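Local structure of putative aspartyl-tRNA synthetase (Leishmania major, 6OD8) at the interface of chains A and B. The protein probably catalyses the ATP-dependent attachment of L-aspartate to tRNA(Asp), as a class II aminoacyl-tRNA synthetase. Residues are numbered along the deposited sequence; one frame, centred on the assembly and turned at random. Chains: chain A/B, Putative aspartyl-tRNA synthetase.

The interface of chains A and B. Residues chain A 94, 140, 142, 175-177, 210, 213; chain B 284, 286, 517-521.
Chain A contributes A:Arg94, A:Glu140 and A:Ile142 of its OB-fold, the stretch A:Thr175 to A:Ser177, and A:Arg213; they meet the class II catalytic region of chain B in one patch of a two-fold symmetric interface between identical chains, as expected of the dimeric aspartyl-tRNA synthetases. The tight part centres on A:Arg94, whose chain bends at chi2 (-98°) and meets B:Asp286 tip to tip. Both NE and NH2 grip the same oxygen, OD1: A:Arg94 NE lies 2.8 Å from B:Asp286 OD1, on its syn lone pair, whereas NH2 comes from above the carboxylate plane. B:Trp521 NE1 adds a nearly straight third bond to B:Asp286 OD1 (2.8 Å, 179° at H), so this indole, itself packed against chain A, should help fix the carboxylate's rotation. Three donors on one oxygen would probably stabilise its negative charge.

The A:Arg94 guanidinium is sandwiched. Methyl CD1 of A:Ile142 sits over one face and also covers the five-membered ring of B:Trp521, 3.5 Å from its centroid; the A:Arg213 guanidinium stands over the opposite face, off toward the rim. This close pairing of two probable cations is probably offset by acceptors: NH1 of A:Arg94 and NH1 of A:Arg213 converge on B:Leu518 O at 2.8 and 2.9 Å respectively, and A:Glu140 OE1 forms a salt bridge to A:Arg213 NH1 through its anti lone pair. A:Glu140 O takes another A:Arg94 NH1 bond, in the guanidinium plane.

The contact loosens at A:Glu176, where water 2 links A:Glu176 O to B:Gly519 N; the residue is poorly ordered, so this link is less certain. Next to it A:Ser177 pairs with B:Leu518 as an antiparallel beta bridge. At the opposite end, water 3 sits close to B:Asp286 OD2 and farther from A:Arg213 O. Firm beside the watery margin, A:Thr175 OG1, in the crowded position between backbone N and carbonyl carbon (chi1 55°), accepts from B:Ala520 N at 2.8 Å and donates to a lone pair of B:Ala520 O at 2.7 Å.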
# COMPACT_ATOMS: atom_id res chain seq x y z
N ARG A 94 30.49 1.61 0.78
CA ARG A 94 30.91 0.37 1.43
C ARG A 94 32.26 -0.08 0.90
O ARG A 94 32.53 -0.01 -0.30
CB ARG A 94 29.90 -0.75 1.16
CG ARG A 94 28.58 -0.56 1.85
CD ARG A 94 28.51 -1.35 3.13
NE ARG A 94 27.15 -1.34 3.68
CZ ARG A 94 26.87 -1.52 4.96
NH1 ARG A 94 27.84 -1.73 5.84
NH2 ARG A 94 25.61 -1.51 5.37
N GLU A 140 32.96 -4.14 4.56
CA GLU A 140 31.62 -3.66 4.89
C GLU A 140 31.64 -2.38 5.74
O GLU A 140 30.57 -1.81 5.99
CB GLU A 140 30.74 -4.73 5.57
CG GLU A 140 30.54 -5.95 4.67
CD GLU A 140 29.97 -5.54 3.34
OE1 GLU A 140 28.81 -5.05 3.32
OE2 GLU A 140 30.69 -5.65 2.32
N ILE A 142 31.78 1.55 6.19
CA ILE A 142 31.37 2.64 5.32
C ILE A 142 32.40 3.76 5.45
O ILE A 142 32.77 4.15 6.56
CB ILE A 142 29.95 3.12 5.65
CG1 ILE A 142 28.95 2.00 5.31
CG2 ILE A 142 29.63 4.38 4.88
CD1 ILE A 142 27.56 2.26 5.83
N THR A 175 31.35 4.47 9.63
CA THR A 175 31.19 3.44 10.64
C THR A 175 32.05 2.24 10.28
O THR A 175 32.27 1.95 9.10
CB THR A 175 29.73 2.98 10.78
OG1 THR A 175 29.25 2.54 9.50
CG2 THR A 175 28.85 4.10 11.28
N GLU A 176 32.55 1.55 11.30
CA GLU A 176 33.39 0.38 11.10
C GLU A 176 32.58 -0.89 11.28
O GLU A 176 31.79 -1.00 12.23
CB GLU A 176 34.57 0.39 12.07
CG GLU A 176 35.37 1.65 12.01
CD GLU A 176 36.54 1.60 12.96
OE1 GLU A 176 37.45 2.44 12.84
OE2 GLU A 176 36.55 0.69 13.82
N SER A 177 32.76 -1.83 10.37
CA SER A 177 32.15 -3.14 10.49
C SER A 177 33.01 -4.01 11.39
O SER A 177 34.23 -3.84 11.47
CB SER A 177 32.02 -3.78 9.10
OG SER A 177 31.50 -5.10 9.17
N MET A 210 22.77 -8.37 5.95
CA MET A 210 23.93 -8.68 5.12
C MET A 210 23.50 -9.21 3.75
O MET A 210 24.01 -8.79 2.71
CB MET A 210 24.82 -9.70 5.84
CG MET A 210 26.11 -10.02 5.16
SD MET A 210 27.27 -8.62 5.20
CE MET A 210 28.60 -9.32 4.22
N ARG A 213 22.46 -6.97 0.78
CA ARG A 213 23.49 -6.22 0.07
C ARG A 213 23.93 -6.89 -1.23
O ARG A 213 24.61 -6.24 -2.03
CB ARG A 213 24.71 -6.01 0.99
CG ARG A 213 24.35 -5.33 2.31
CD ARG A 213 25.55 -5.30 3.28
NE ARG A 213 25.06 -4.99 4.63
CZ ARG A 213 25.82 -4.79 5.69
NH1 ARG A 213 27.15 -4.86 5.60
NH2 ARG A 213 25.25 -4.50 6.85
N GLN B 284 20.30 -0.83 6.46
CA GLN B 284 21.59 -1.50 6.66
C GLN B 284 21.82 -2.63 5.66
O GLN B 284 22.93 -3.17 5.62
CB GLN B 284 21.72 -2.03 8.09
CG GLN B 284 21.43 -1.02 9.21
CD GLN B 284 21.69 0.46 8.84
OE1 GLN B 284 22.69 0.81 8.22
NE2 GLN B 284 20.76 1.33 9.24
N ASP B 286 21.62 -1.74 2.58
CA ASP B 286 22.03 -0.78 1.55
C ASP B 286 20.90 -0.26 0.67
O ASP B 286 21.18 0.33 -0.38
CB ASP B 286 23.16 -1.33 0.67
CG ASP B 286 24.46 -1.52 1.44
OD1 ASP B 286 24.57 -0.94 2.54
OD2 ASP B 286 25.36 -2.26 0.98
N ARG B 517 25.92 -3.57 13.25
CA ARG B 517 27.29 -3.90 13.62
C ARG B 517 28.21 -4.16 12.43
O ARG B 517 29.43 -4.23 12.62
CB ARG B 517 27.33 -5.13 14.55
CG ARG B 517 26.61 -4.92 15.89
CD ARG B 517 26.82 -6.13 16.79
NE ARG B 517 25.98 -6.14 18.00
CZ ARG B 517 26.29 -5.54 19.14
NH1 ARG B 517 27.40 -4.82 19.25
NH2 ARG B 517 25.48 -5.63 20.19
N LEU B 518 27.66 -4.32 11.23
CA LEU B 518 28.44 -4.65 10.04
C LEU B 518 28.53 -3.43 9.12
O LEU B 518 28.40 -3.53 7.90
CB LEU B 518 27.83 -5.85 9.30
CG LEU B 518 27.50 -7.05 10.20
CD1 LEU B 518 26.85 -8.22 9.41
CD2 LEU B 518 28.77 -7.51 10.94
N GLY B 519 28.78 -2.26 9.72
CA GLY B 519 28.76 -1.01 8.99
C GLY B 519 27.33 -0.50 8.88
O GLY B 519 26.42 -1.25 8.50
N ALA B 520 27.11 0.76 9.27
CA ALA B 520 25.78 1.32 9.27
C ALA B 520 25.80 2.69 8.63
O ALA B 520 26.76 3.45 8.76
CB ALA B 520 25.19 1.41 10.69
N TRP B 521 24.73 3.02 7.94
CA TRP B 521 24.54 4.34 7.37
C TRP B 521 23.87 5.26 8.38
O TRP B 521 22.88 4.85 9.03
CB TRP B 521 23.65 4.25 6.12
CG TRP B 521 24.18 3.41 4.99
CD1 TRP B 521 23.94 2.08 4.76
CD2 TRP B 521 24.98 3.87 3.89
NE1 TRP B 521 24.59 1.67 3.61
CE2 TRP B 521 25.23 2.75 3.06
CE3 TRP B 521 25.53 5.12 3.54
CZ2 TRP B 521 26.00 2.85 1.89
CZ3 TRP B 521 26.29 5.21 2.39
CH2 TRP B 521 26.52 4.07 1.58
O HOH W 1 25.36 -3.54 9.67
O HOH W 2 28.83 -0.71 12.25
O HOH W 3 25.22 -3.07 -1.44